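PDB 3VYW: MNMC2 from Aquifex aeolicus, which probably methylates a modified wobble uridine of tRNA, using S-adenosylmethionine as methyl donor and working without the oxidase domain to which such enzymes are usually fused. Local coordinates for residues E65-Q70 against D193-Y198; F105-N110 against E135-F140; E128-E133 against K169-D174. All coordinates share one frame; numbering follows the deposited sequence.

Contact 1 (E65-Q70 against D193-Y198); sequences EPYHSQ and DAFSPY. With SAM (S-adenosylmethionine), chain E.
The ring of Phe195 has the cofactor over one face, where its CE1 lies 3.3 Å from SAM C5' and the sulfonium sulfur SD sits above the rim. At the edge of the same ring stand Pro66 O and the Tyr67 ring. Tyr67 turns a face toward that edge: the T-shaped pair has planes at 86°, and Phe195 CZ comes within 3.9 Å of Tyr67 CE1. His68 meets the cofactor edge-on, its CE1 lying 3.1 Å from SAM OXT. A separate polar tie joins the two segments. Glu65, extended beyond CG, receives Ser196 N on OE1 at 3.2 Å, from above the carboxylate plane, while its CB rests against Phe195 CD2. Deeper in, Asp193 OD2 accepts a hydrogen bond of 3.0 Å from SAM N and a weak one from Asn110 ND2. The side chains of Asn200 and Trp204 hydrogen-bond to N and O of Phe195, which would help position its ring. The transferable methyl is bordered by backbone oxygens, with Tyr67 O 3.5 Å from SAM CE and Ala194 O on a slightly longer approach. Such carbonyls, with the nearby carboxylate of Asp193, would favour the positive charge of the sulfonium and ammonium groups.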
loop_
_atom_site.group_PDB
_atom_site.type_symbol
_atom_site.label_atom_id
_atom_site.label_comp_id
_atom_site.label_asym_id
_atom_site.label_seq_id
_atom_site.Cartn_x
_atom_site.Cartn_y
_atom_site.Cartn_z
ATOM N N GLU A 65 13.427 -1.670 0.396
ATOM C CA GLU A 65 12.644 -1.308 1.527
ATOM C C GLU A 65 12.314 -2.446 2.432
ATOM O O GLU A 65 12.220 -3.546 2.011
ATOM C CB GLU A 65 11.360 -0.694 1.048
ATOM C CG GLU A 65 11.595 0.440 0.111
ATOM C CD GLU A 65 10.506 1.440 0.158
ATOM O OE1 GLU A 65 9.385 1.027 0.382
ATOM O OE2 GLU A 65 10.781 2.627 -0.025
ATOM N N PRO A 66 12.110 -2.145 3.689
ATOM C CA PRO A 66 11.546 -3.085 4.634
ATOM C C PRO A 66 10.074 -3.327 4.408
ATOM O O PRO A 66 9.369 -2.480 3.968
ATOM C CB PRO A 66 11.786 -2.412 5.961
ATOM C CG PRO A 66 11.841 -1.003 5.651
ATOM C CD PRO A 66 12.406 -0.859 4.306
ATOM N N TYR A 67 9.630 -4.520 4.691
ATOM C CA TYR A 67 8.233 -4.851 4.595
ATOM C C TYR A 67 7.492 -4.016 5.604
ATOM O O TYR A 67 6.367 -3.615 5.407
ATOM C CB TYR A 67 8.055 -6.311 4.859
ATOM C CG TYR A 67 8.287 -7.151 3.673
ATOM C CD1 TYR A 67 9.496 -7.174 3.046
ATOM C CD2 TYR A 67 7.293 -7.917 3.177
ATOM C CE1 TYR A 67 9.701 -7.950 1.948
ATOM C CE2 TYR A 67 7.486 -8.689 2.096
ATOM C CZ TYR A 67 8.685 -8.701 1.482
ATOM O OH TYR A 67 8.826 -9.486 0.403
ATOM N N HIS A 68 8.183 -3.750 6.692
ATOM C CA HIS A 68 7.702 -2.913 7.726
ATOM C C HIS A 68 8.746 -2.018 8.266
ATOM O O HIS A 68 9.909 -2.283 8.117
ATOM C CB HIS A 68 7.129 -3.744 8.819
ATOM C CG HIS A 68 5.738 -4.157 8.561
ATOM N ND1 HIS A 68 5.436 -5.324 8.014
ATOM C CD2 HIS A 68 4.555 -3.495 8.763
ATOM C CE1 HIS A 68 4.120 -5.409 7.878
ATOM N NE2 HIS A 68 3.580 -4.284 8.337
ATOM N N SER A 69 8.332 -0.949 8.917
ATOM C CA SER A 69 9.241 0.065 9.360
ATOM C C SER A 69 9.990 -0.376 10.569
ATOM O O SER A 69 9.423 -0.774 11.531
ATOM C CB SER A 69 8.485 1.344 9.647
ATOM O OG SER A 69 8.920 1.942 10.835
ATOM N N GLN A 70 11.295 -0.351 10.454
ATOM C CA GLN A 70 12.188 -0.724 11.510
ATOM C C GLN A 70 12.146 0.218 12.673
ATOM O O GLN A 70 12.281 -0.172 13.799
ATOM C CB GLN A 70 13.573 -0.902 10.946
ATOM C CG GLN A 70 13.539 -1.695 9.667
ATOM C CD GLN A 70 14.884 -1.916 9.057
ATOM O OE1 GLN A 70 15.295 -1.177 8.196
ATOM N NE2 GLN A 70 15.567 -2.937 9.494
ATOM N N ASP A 193 -1.060 -1.606 1.791
ATOM C CA ASP A 193 0.291 -1.696 2.258
ATOM C C ASP A 193 1.227 -2.199 1.213
ATOM O O ASP A 193 1.690 -3.292 1.276
ATOM C CB ASP A 193 0.340 -2.625 3.436
ATOM C CG ASP A 193 1.542 -2.436 4.253
ATOM O OD1 ASP A 193 2.213 -1.443 4.080
ATOM O OD2 ASP A 193 1.834 -3.283 5.068
ATOM N N ALA A 194 1.479 -1.368 0.234
ATOM C CA ALA A 194 2.457 -1.614 -0.766
ATOM C C ALA A 194 3.752 -0.981 -0.346
ATOM O O ALA A 194 3.820 -0.324 0.647
ATOM C CB ALA A 194 1.995 -1.073 -2.080
ATOM N N PHE A 195 4.783 -1.201 -1.115
ATOM C CA PHE A 195 6.037 -0.535 -0.919
ATOM C C PHE A 195 5.800 0.860 -1.405
ATOM O O PHE A 195 4.825 1.130 -2.007
ATOM C CB PHE A 195 7.176 -1.218 -1.664
ATOM C CG PHE A 195 7.600 -2.498 -1.063
ATOM C CD1 PHE A 195 7.285 -3.670 -1.653
ATOM C CD2 PHE A 195 8.286 -2.521 0.094
ATOM C CE1 PHE A 195 7.643 -4.845 -1.100
ATOM C CE2 PHE A 195 8.650 -3.693 0.662
ATOM C CZ PHE A 195 8.331 -4.860 0.062
ATOM N N SER A 196 6.711 1.749 -1.139
ATOM C CA SER A 196 6.473 3.157 -1.217
ATOM C C SER A 196 6.174 3.568 -2.639
ATOM O O SER A 196 6.538 2.895 -3.544
ATOM C CB SER A 196 7.644 3.881 -0.599
ATOM O OG SER A 196 8.140 4.848 -1.439
ATOM N N PRO A 197 5.449 4.645 -2.835
ATOM C CA PRO A 197 4.874 4.921 -4.135
ATOM C C PRO A 197 5.849 5.123 -5.268
ATOM O O PRO A 197 5.557 4.743 -6.344
ATOM C CB PRO A 197 4.050 6.167 -3.874
ATOM C CG PRO A 197 3.652 6.040 -2.474
ATOM C CD PRO A 197 4.542 5.073 -1.782
ATOM N N TYR A 198 6.963 5.765 -5.024
ATOM C CA TYR A 198 7.980 5.883 -6.026
ATOM C C TYR A 198 8.543 4.532 -6.368
ATOM O O TYR A 198 8.812 4.237 -7.496
ATOM C CB TYR A 198 9.062 6.828 -5.575
ATOM C CG TYR A 198 8.621 8.242 -5.454
ATOM C CD1 TYR A 198 9.313 9.121 -4.684
ATOM C CD2 TYR A 198 7.511 8.695 -6.087
ATOM C CE1 TYR A 198 8.920 10.418 -4.557
ATOM C CE2 TYR A 198 7.120 9.996 -5.969
ATOM C CZ TYR A 198 7.839 10.846 -5.199
ATOM O OH TYR A 198 7.465 12.129 -5.043
HETATM N N SAM E . 1.450 -6.114 4.244
HETATM C CA SAM E . 2.630 -6.856 4.482
HETATM C C SAM E . 2.551 -7.214 5.915
HETATM O O SAM E . 3.290 -8.012 6.435
HETATM O OXT SAM E . 1.679 -6.718 6.566
HETATM C CB SAM E . 3.759 -5.969 4.004
HETATM C CG SAM E . 3.798 -6.085 2.476
HETATM S SD SAM E . 4.923 -5.199 1.670
HETATM C CE SAM E . 4.867 -3.668 2.221
HETATM C "C5'" SAM E . 4.572 -5.106 0.052
HETATM C "C4'" SAM E . 3.968 -6.358 -0.596
HETATM O "O4'" SAM E . 3.283 -5.994 -1.779
HETATM C "C3'" SAM E . 4.984 -7.387 -1.045
HETATM O "O3'" SAM E . 4.517 -8.682 -0.741
HETATM C "C2'" SAM E . 5.019 -7.241 -2.541
HETATM O "O2'" SAM E . 5.354 -8.458 -3.148
HETATM C "C1'" SAM E . 3.609 -6.859 -2.846
HETATM N N9 SAM E . 3.403 -6.248 -4.178
HETATM C C8 SAM E . 4.093 -5.287 -4.744
HETATM N N7 SAM E . 3.620 -4.973 -5.934
HETATM C C5 SAM E . 2.599 -5.744 -6.162
HETATM C C6 SAM E . 1.641 -5.930 -7.243
HETATM N N6 SAM E . 1.680 -5.216 -8.353
HETATM N N1 SAM E . 0.724 -6.842 -7.091
HETATM C C2 SAM E . 0.643 -7.560 -6.011
HETATM N N3 SAM E . 1.473 -7.451 -5.019
HETATM C C4 SAM E . 2.463 -6.582 -5.017
#

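Contact 2 (F105-N110 against E135-F140); sequences FGLGYN and ELLKEF. With SAM (S-adenosylmethionine), chain E.
Phe140 is the main bump of this interface, and the hollow that takes it is formed by the backbone of Gly106 and Leu107. Its CG lies anti to the carbonyl carbon (chi1 -55°), which sends one ring edge into the notch: Phe140 CE2 is 3.6 Å from Gly106 O, and Phe140 CD2 is 3.7 Å from Leu107 CA. Phe105 has CG anti to the backbone N (chi1 178°); its side chain crosses that of Phe140 at about a right angle, and Phe140 CE2 lies at the edge of the Phe105 ring, near Phe105 CE2. Farther round the same ring, Phe105 CD2 touches Leu136 CD1 at 4.0 Å. Gly108 CA sits over one face of the Phe105 ring, toward its rim, so the ring packs against its own loop. On the other flank, branch meets branch, Leu107 CD2 against Leu137 CD1, both close to Leu58 of strand 56-60. A water joins the two backbones, donating to Gly106 O at 2.7 Å and accepting a weak bond from Leu137 N.

The hollow is shaped by a type II' turn from Phe105 to Gly108, closed by Gly108 N to Phe105 O at 3.0 Å. Gly106, with positive phi, lets the cofactor come in close, SAM CA lying 3.3 Å from Gly106 CA. Past the turn, Gly108 is the N-cap of helix 109-121. Two N-H groups, Leu107 N at 3.0 Å and Tyr109 N, grip SAM O, and Asn110 N reaches SAM OXT weakly; the helix start probably adds to the pull on this carboxylate. A glycine-rich loop leading from strand 97-103 into helix 109-121, cradling the methionine end of the cofactor, is the hallmark of Rossmann-like methyltransferases.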
loop_
_atom_site.group_PDB
_atom_site.type_symbol
_atom_site.label_atom_id
_atom_site.label_comp_id
_atom_site.label_asym_id
_atom_site.label_seq_id
_atom_site.Cartn_x
_atom_site.Cartn_y
_atom_site.Cartn_z
ATOM N N PHE A 105 0.011 -8.971 0.681
ATOM C CA PHE A 105 -0.024 -9.861 1.801
ATOM C C PHE A 105 1.203 -9.750 2.668
ATOM O O PHE A 105 1.115 -9.781 3.858
ATOM C CB PHE A 105 -0.191 -11.290 1.355
ATOM C CG PHE A 105 -0.179 -12.243 2.473
ATOM C CD1 PHE A 105 -1.279 -12.416 3.229
ATOM C CD2 PHE A 105 0.955 -12.895 2.804
ATOM C CE1 PHE A 105 -1.270 -13.259 4.278
ATOM C CE2 PHE A 105 0.976 -13.741 3.854
ATOM C CZ PHE A 105 -0.143 -13.929 4.586
ATOM N N GLY A 106 2.352 -9.624 2.044
ATOM C CA GLY A 106 3.599 -9.494 2.742
ATOM C C GLY A 106 3.939 -10.652 3.629
ATOM O O GLY A 106 3.959 -11.749 3.199
ATOM N N LEU A 107 4.252 -10.394 4.873
ATOM C CA LEU A 107 4.506 -11.450 5.806
ATOM C C LEU A 107 3.273 -11.788 6.575
ATOM O O LEU A 107 3.282 -12.652 7.385
ATOM C CB LEU A 107 5.613 -11.074 6.739
ATOM C CG LEU A 107 6.717 -10.291 6.100
ATOM C CD1 LEU A 107 7.677 -9.894 7.171
ATOM C CD2 LEU A 107 7.420 -11.153 5.104
ATOM N N GLY A 108 2.202 -11.101 6.271
ATOM C CA GLY A 108 0.944 -11.340 6.905
ATOM C C GLY A 108 0.726 -10.676 8.226
ATOM O O GLY A 108 -0.156 -11.035 8.920
ATOM N N TYR A 109 1.561 -9.714 8.556
ATOM C CA TYR A 109 1.531 -9.040 9.832
ATOM C C TYR A 109 0.295 -8.248 10.139
ATOM O O TYR A 109 -0.214 -8.344 11.199
ATOM C CB TYR A 109 2.697 -8.094 9.922
ATOM C CG TYR A 109 4.012 -8.725 10.205
ATOM C CD1 TYR A 109 4.179 -10.084 10.226
ATOM C CD2 TYR A 109 5.087 -7.962 10.443
ATOM C CE1 TYR A 109 5.394 -10.640 10.486
ATOM C CE2 TYR A 109 6.293 -8.514 10.696
ATOM C CZ TYR A 109 6.439 -9.847 10.724
ATOM O OH TYR A 109 7.661 -10.354 10.997
ATOM N N ASN A 110 -0.166 -7.451 9.207
ATOM C CA ASN A 110 -1.310 -6.639 9.447
ATOM C C ASN A 110 -2.475 -7.521 9.727
ATOM O O ASN A 110 -3.232 -7.272 10.599
ATOM C CB ASN A 110 -1.666 -5.847 8.206
ATOM C CG ASN A 110 -0.841 -4.608 8.019
ATOM O OD1 ASN A 110 -0.238 -4.101 8.914
ATOM N ND2 ASN A 110 -0.826 -4.130 6.827
ATOM N N GLU A 135 4.280 -11.881 -5.087
ATOM C CA GLU A 135 5.424 -12.676 -4.713
ATOM C C GLU A 135 5.267 -13.288 -3.344
ATOM O O GLU A 135 5.887 -12.853 -2.420
ATOM C CB GLU A 135 6.674 -11.822 -4.726
ATOM C CG GLU A 135 7.950 -12.533 -4.311
ATOM C CD GLU A 135 9.181 -11.651 -4.341
ATOM O OE1 GLU A 135 10.219 -12.083 -3.877
ATOM O OE2 GLU A 135 9.140 -10.539 -4.846
ATOM N N LEU A 136 4.450 -14.315 -3.229
ATOM C CA LEU A 136 4.282 -15.028 -1.987
ATOM C C LEU A 136 5.550 -15.718 -1.542
ATOM O O LEU A 136 6.254 -16.289 -2.327
ATOM C CB LEU A 136 3.200 -16.052 -2.133
ATOM C CG LEU A 136 2.662 -16.552 -0.828
ATOM C CD1 LEU A 136 2.338 -15.356 0.004
ATOM C CD2 LEU A 136 1.421 -17.348 -1.091
ATOM N N LEU A 137 5.833 -15.653 -0.263
ATOM C CA LEU A 137 7.037 -16.196 0.274
ATOM C C LEU A 137 6.758 -17.560 0.819
ATOM O O LEU A 137 5.631 -17.888 1.079
ATOM C CB LEU A 137 7.577 -15.315 1.378
ATOM C CG LEU A 137 8.150 -13.965 1.023
ATOM C CD1 LEU A 137 8.926 -13.416 2.180
ATOM C CD2 LEU A 137 9.018 -14.022 -0.200
ATOM N N LYS A 138 7.809 -18.340 0.987
ATOM C CA LYS A 138 7.744 -19.644 1.612
ATOM C C LYS A 138 8.275 -19.704 3.023
ATOM O O LYS A 138 7.986 -20.621 3.743
ATOM C CB LYS A 138 8.527 -20.598 0.769
ATOM C CG LYS A 138 8.947 -19.962 -0.519
ATOM C CD LYS A 138 7.921 -20.213 -1.605
ATOM C CE LYS A 138 8.607 -20.438 -2.936
ATOM N NZ LYS A 138 10.002 -20.876 -2.684
ATOM N N GLU A 139 9.095 -18.753 3.403
ATOM C CA GLU A 139 9.564 -18.676 4.758
ATOM C C GLU A 139 9.247 -17.319 5.311
ATOM O O GLU A 139 9.563 -16.342 4.715
ATOM C CB GLU A 139 11.062 -18.905 4.834
ATOM C CG GLU A 139 11.501 -20.278 4.415
ATOM C CD GLU A 139 12.963 -20.537 4.696
ATOM O OE1 GLU A 139 13.508 -21.492 4.133
ATOM O OE2 GLU A 139 13.572 -19.797 5.477
ATOM N N PHE A 140 8.616 -17.269 6.458
ATOM C CA PHE A 140 8.261 -16.014 7.060
ATOM C C PHE A 140 8.858 -15.928 8.423
ATOM O O PHE A 140 8.868 -16.867 9.131
ATOM C CB PHE A 140 6.757 -15.870 7.192
ATOM C CG PHE A 140 6.010 -16.050 5.921
ATOM C CD1 PHE A 140 5.699 -17.292 5.473
ATOM C CD2 PHE A 140 5.608 -14.979 5.195
ATOM C CE1 PHE A 140 5.004 -17.468 4.328
ATOM C CE2 PHE A 140 4.915 -15.145 4.040
ATOM C CZ PHE A 140 4.614 -16.395 3.603
HETATM N N SAM E . 1.450 -6.114 4.244
HETATM C CA SAM E . 2.630 -6.856 4.482
HETATM C C SAM E . 2.551 -7.214 5.915
HETATM O O SAM E . 3.290 -8.012 6.435
HETATM O OXT SAM E . 1.679 -6.718 6.566
HETATM C CB SAM E . 3.759 -5.969 4.004
HETATM C CG SAM E . 3.798 -6.085 2.476
HETATM S SD SAM E . 4.923 -5.199 1.670
HETATM C CE SAM E . 4.867 -3.668 2.221
HETATM C "C5'" SAM E . 4.572 -5.106 0.052
HETATM C "C4'" SAM E . 3.968 -6.358 -0.596
HETATM O "O4'" SAM E . 3.283 -5.994 -1.779
HETATM C "C3'" SAM E . 4.984 -7.387 -1.045
HETATM O "O3'" SAM E . 4.517 -8.682 -0.741
HETATM C "C2'" SAM E . 5.019 -7.241 -2.541
HETATM O "O2'" SAM E . 5.354 -8.458 -3.148
HETATM C "C1'" SAM E . 3.609 -6.859 -2.846
HETATM N N9 SAM E . 3.403 -6.248 -4.178
HETATM C C8 SAM E . 4.093 -5.287 -4.744
HETATM N N7 SAM E . 3.620 -4.973 -5.934
HETATM C C5 SAM E . 2.599 -5.744 -6.162
HETATM C C6 SAM E . 1.641 -5.930 -7.243
HETATM N N6 SAM E . 1.680 -5.216 -8.353
HETATM N N1 SAM E . 0.724 -6.842 -7.091
HETATM C C2 SAM E . 0.643 -7.560 -6.011
HETATM N N3 SAM E . 1.473 -7.451 -5.019
HETATM C C4 SAM E . 2.463 -6.582 -5.017
HETATM O O HOH W 1 4.504 -12.735 0.701
#

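Contact 3 (E128-E133 against K169-D174). With SAM (S-adenosylmethionine), chain E.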
loop_
_atom_site.group_PDB
_atom_site.type_symbol
_atom_site.label_atom_id
_atom_site.label_comp_id
_atom_site.label_asym_id
_atom_site.label_seq_id
_atom_site.Cartn_x
_atom_site.Cartn_y
_atom_site.Cartn_z
ATOM N N GLU A 128 -13.827 -11.806 6.767
ATOM C CA GLU A 128 -13.526 -12.040 5.372
ATOM C C GLU A 128 -12.321 -11.247 4.894
ATOM O O GLU A 128 -12.342 -10.059 4.866
ATOM C CB GLU A 128 -14.705 -11.646 4.514
ATOM C CG GLU A 128 -15.909 -12.525 4.622
ATOM C CD GLU A 128 -16.950 -12.179 3.589
ATOM O OE1 GLU A 128 -18.068 -11.801 3.962
ATOM O OE2 GLU A 128 -16.654 -12.288 2.395
ATOM N N ILE A 129 -11.280 -11.944 4.494
ATOM C CA ILE A 129 -10.108 -11.315 3.959
ATOM C C ILE A 129 -9.806 -11.717 2.535
ATOM O O ILE A 129 -9.731 -12.861 2.222
ATOM C CB ILE A 129 -8.879 -11.662 4.790
ATOM C CG1 ILE A 129 -9.102 -11.270 6.221
ATOM C CG2 ILE A 129 -7.665 -10.954 4.268
ATOM C CD1 ILE A 129 -8.101 -11.874 7.149
ATOM N N ILE A 130 -9.603 -10.727 1.688
ATOM C CA ILE A 130 -9.032 -10.902 0.379
ATOM C C ILE A 130 -7.732 -10.148 0.280
ATOM O O ILE A 130 -7.665 -8.989 0.529
ATOM C CB ILE A 130 -9.972 -10.376 -0.685
ATOM C CG1 ILE A 130 -11.263 -11.156 -0.636
ATOM C CG2 ILE A 130 -9.326 -10.462 -2.040
ATOM C CD1 ILE A 130 -12.246 -10.773 -1.693
ATOM N N SER A 131 -6.693 -10.835 -0.124
ATOM C CA SER A 131 -5.394 -10.231 -0.213
ATOM C C SER A 131 -4.767 -10.410 -1.558
ATOM O O SER A 131 -5.183 -11.214 -2.311
ATOM C CB SER A 131 -4.497 -10.774 0.848
ATOM O OG SER A 131 -3.378 -9.966 0.910
ATOM N N PHE A 132 -3.788 -9.600 -1.874
ATOM C CA PHE A 132 -3.183 -9.594 -3.172
ATOM C C PHE A 132 -1.726 -9.762 -2.954
ATOM O O PHE A 132 -1.175 -9.136 -2.134
ATOM C CB PHE A 132 -3.445 -8.258 -3.850
ATOM C CG PHE A 132 -4.882 -8.016 -4.168
ATOM C CD1 PHE A 132 -5.648 -7.204 -3.384
ATOM C CD2 PHE A 132 -5.461 -8.617 -5.240
ATOM C CE1 PHE A 132 -6.972 -7.009 -3.663
ATOM C CE2 PHE A 132 -6.777 -8.415 -5.531
ATOM C CZ PHE A 132 -7.536 -7.616 -4.740
ATOM N N GLU A 133 -1.095 -10.676 -3.635
ATOM C CA GLU A 133 0.319 -10.838 -3.465
ATOM C C GLU A 133 0.927 -11.372 -4.720
ATOM O O GLU A 133 0.614 -12.445 -5.107
ATOM C CB GLU A 133 0.565 -11.801 -2.323
ATOM C CG GLU A 133 2.000 -11.999 -1.921
ATOM C CD GLU A 133 2.847 -10.757 -1.945
ATOM O OE1 GLU A 133 3.768 -10.687 -2.725
ATOM O OE2 GLU A 133 2.640 -9.872 -1.147
ATOM N N LYS A 169 -8.732 -15.375 1.100
ATOM C CA LYS A 169 -8.157 -15.635 -0.191
ATOM C C LYS A 169 -7.050 -14.689 -0.478
ATOM O O LYS A 169 -7.259 -13.524 -0.508
ATOM C CB LYS A 169 -9.178 -15.538 -1.302
ATOM C CG LYS A 169 -10.605 -15.542 -0.848
ATOM C CD LYS A 169 -11.492 -16.341 -1.781
ATOM C CE LYS A 169 -12.633 -15.498 -2.308
ATOM N NZ LYS A 169 -13.450 -14.902 -1.228
ATOM N N VAL A 170 -5.880 -15.194 -0.750
ATOM C CA VAL A 170 -4.810 -14.362 -1.166
ATOM C C VAL A 170 -4.655 -14.696 -2.603
ATOM O O VAL A 170 -4.429 -15.808 -2.924
ATOM C CB VAL A 170 -3.546 -14.741 -0.436
ATOM C CG1 VAL A 170 -2.397 -13.903 -0.906
ATOM C CG2 VAL A 170 -3.731 -14.575 1.034
ATOM N N LEU A 171 -4.815 -13.738 -3.486
ATOM C CA LEU A 171 -4.728 -14.022 -4.886
ATOM C C LEU A 171 -3.388 -13.611 -5.373
ATOM O O LEU A 171 -3.018 -12.471 -5.312
ATOM C CB LEU A 171 -5.783 -13.254 -5.635
ATOM C CG LEU A 171 -7.168 -13.299 -5.035
ATOM C CD1 LEU A 171 -8.111 -12.360 -5.732
ATOM C CD2 LEU A 171 -7.716 -14.697 -5.034
ATOM N N LEU A 172 -2.654 -14.595 -5.833
ATOM C CA LEU A 172 -1.358 -14.416 -6.399
ATOM C C LEU A 172 -1.424 -13.821 -7.763
ATOM O O LEU A 172 -2.389 -13.965 -8.446
ATOM C CB LEU A 172 -0.645 -15.740 -6.431
ATOM C CG LEU A 172 -1.034 -16.551 -5.225
ATOM C CD1 LEU A 172 -0.054 -17.675 -5.029
ATOM C CD2 LEU A 172 -1.051 -15.658 -4.017
ATOM N N GLY A 173 -0.334 -13.190 -8.144
ATOM C CA GLY A 173 -0.234 -12.323 -9.288
ATOM C C GLY A 173 -0.386 -10.869 -8.959
ATOM O O GLY A 173 -0.601 -10.524 -7.837
ATOM N N ASP A 174 -0.293 -10.036 -9.975
ATOM C CA ASP A 174 -0.457 -8.595 -9.902
ATOM C C ASP A 174 -1.832 -8.212 -9.471
ATOM O O ASP A 174 -2.785 -8.690 -9.988
ATOM C CB ASP A 174 -0.272 -8.039 -11.313
ATOM C CG ASP A 174 0.087 -6.585 -11.338
ATOM O OD1 ASP A 174 -0.298 -5.834 -10.461
ATOM O OD2 ASP A 174 0.761 -6.184 -12.269
HETATM N N SAM E . 1.450 -6.114 4.244
HETATM C CA SAM E . 2.630 -6.856 4.482
HETATM C C SAM E . 2.551 -7.214 5.915
HETATM O O SAM E . 3.290 -8.012 6.435
HETATM O OXT SAM E . 1.679 -6.718 6.566
HETATM C CB SAM E . 3.759 -5.969 4.004
HETATM C CG SAM E . 3.798 -6.085 2.476
HETATM S SD SAM E . 4.923 -5.199 1.670
HETATM C CE SAM E . 4.867 -3.668 2.221
HETATM C "C5'" SAM E . 4.572 -5.106 0.052
HETATM C "C4'" SAM E . 3.968 -6.358 -0.596
HETATM O "O4'" SAM E . 3.283 -5.994 -1.779
HETATM C "C3'" SAM E . 4.984 -7.387 -1.045
HETATM O "O3'" SAM E . 4.517 -8.682 -0.741
HETATM C "C2'" SAM E . 5.019 -7.241 -2.541
HETATM O "O2'" SAM E . 5.354 -8.458 -3.148
HETATM C "C1'" SAM E . 3.609 -6.859 -2.846
HETATM N N9 SAM E . 3.403 -6.248 -4.178
HETATM C C8 SAM E . 4.093 -5.287 -4.744
HETATM N N7 SAM E . 3.620 -4.973 -5.934
HETATM C C5 SAM E . 2.599 -5.744 -6.162
HETATM C C6 SAM E . 1.641 -5.930 -7.243
HETATM N N6 SAM E . 1.680 -5.216 -8.353
HETATM N N1 SAM E . 0.724 -6.842 -7.091
HETATM C C2 SAM E . 0.643 -7.560 -6.011
HETATM N N3 SAM E . 1.473 -7.451 -5.019
HETATM C C4 SAM E . 2.463 -6.582 -5.017
#
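Glu133 OE1 is held by two hydrogen bonds: SAM O2' donates to it at 2.8 Å, and Glu135 N, two residues along the chain, donates as well. The other carboxylate oxygen, OE2, accepts from Gly106 N, so the group is tied on both branches. The side chain arrives there with CG anti to the backbone N (chi1 -175°) and a bend at chi2 (39°), which carries the carboxylate away from the neighbouring strand toward the ribose. Its CB still rests on Val170 CG1.

Behind this acid runs a parallel ladder between strands 128-133 and 169-172. Lys169 N bonds to Ile129 O, and Ser131 N to Lys169 O at 2.8 Å. Leu171 N then reaches Ser131 O at 2.8 Å, coming from above the carbonyl plane, and Glu133 N bonds to Leu171 O at 3.1 Å. These are neighbouring strands of the Rossmann-like methyltransferase sheet, in which an acid at the end of the second strand commonly holds the ribose hydroxyls and one after the third reads the adenine. Here the latter is Asp174, whose OD1 receives SAM N6 at 3.0 Å in a nearly straight bond (175°), while its side chain also caps the following helix.

One face of the sheet carries Ile130, Phe132, Lys169 and Leu171; Phe132 and Leu171 lie side by side, with CE2 of the ring 4.2 Å from CD1 of the leucine. On the face of Ser131 and Val170, Ser131 CB meets Val170 CG2 at 3.9 Å, and Ser131 OG is hydrogen-bonded to Asp102 OD2.

In the fold
All three contacts border one S-adenosylmethionine and share it unevenly: contact 2 binds mainly the carboxylate, contact 1 the ammonium and the methyl-bearing sulfonium, with Phe195 also against C5', and contact 3 hydrogen-bonds the ribose and the adenine. Contacts 2 and 3 are the closest pair, their centres about 11 Å apart; the chain of 105-110 is probably bonded to strand 128-133 through Phe105 N and Phe132 O at 3.1 Å. Contacts 1 and 2, about 13 Å apart between centres, touch where Asp193 meets Asn110 and where His68 ND1 comes within 3.6 Å of Tyr109 CD2. Contacts 1 and 3 do not touch, with nearest atoms about 6 Å apart, yet the cofactor bridges them.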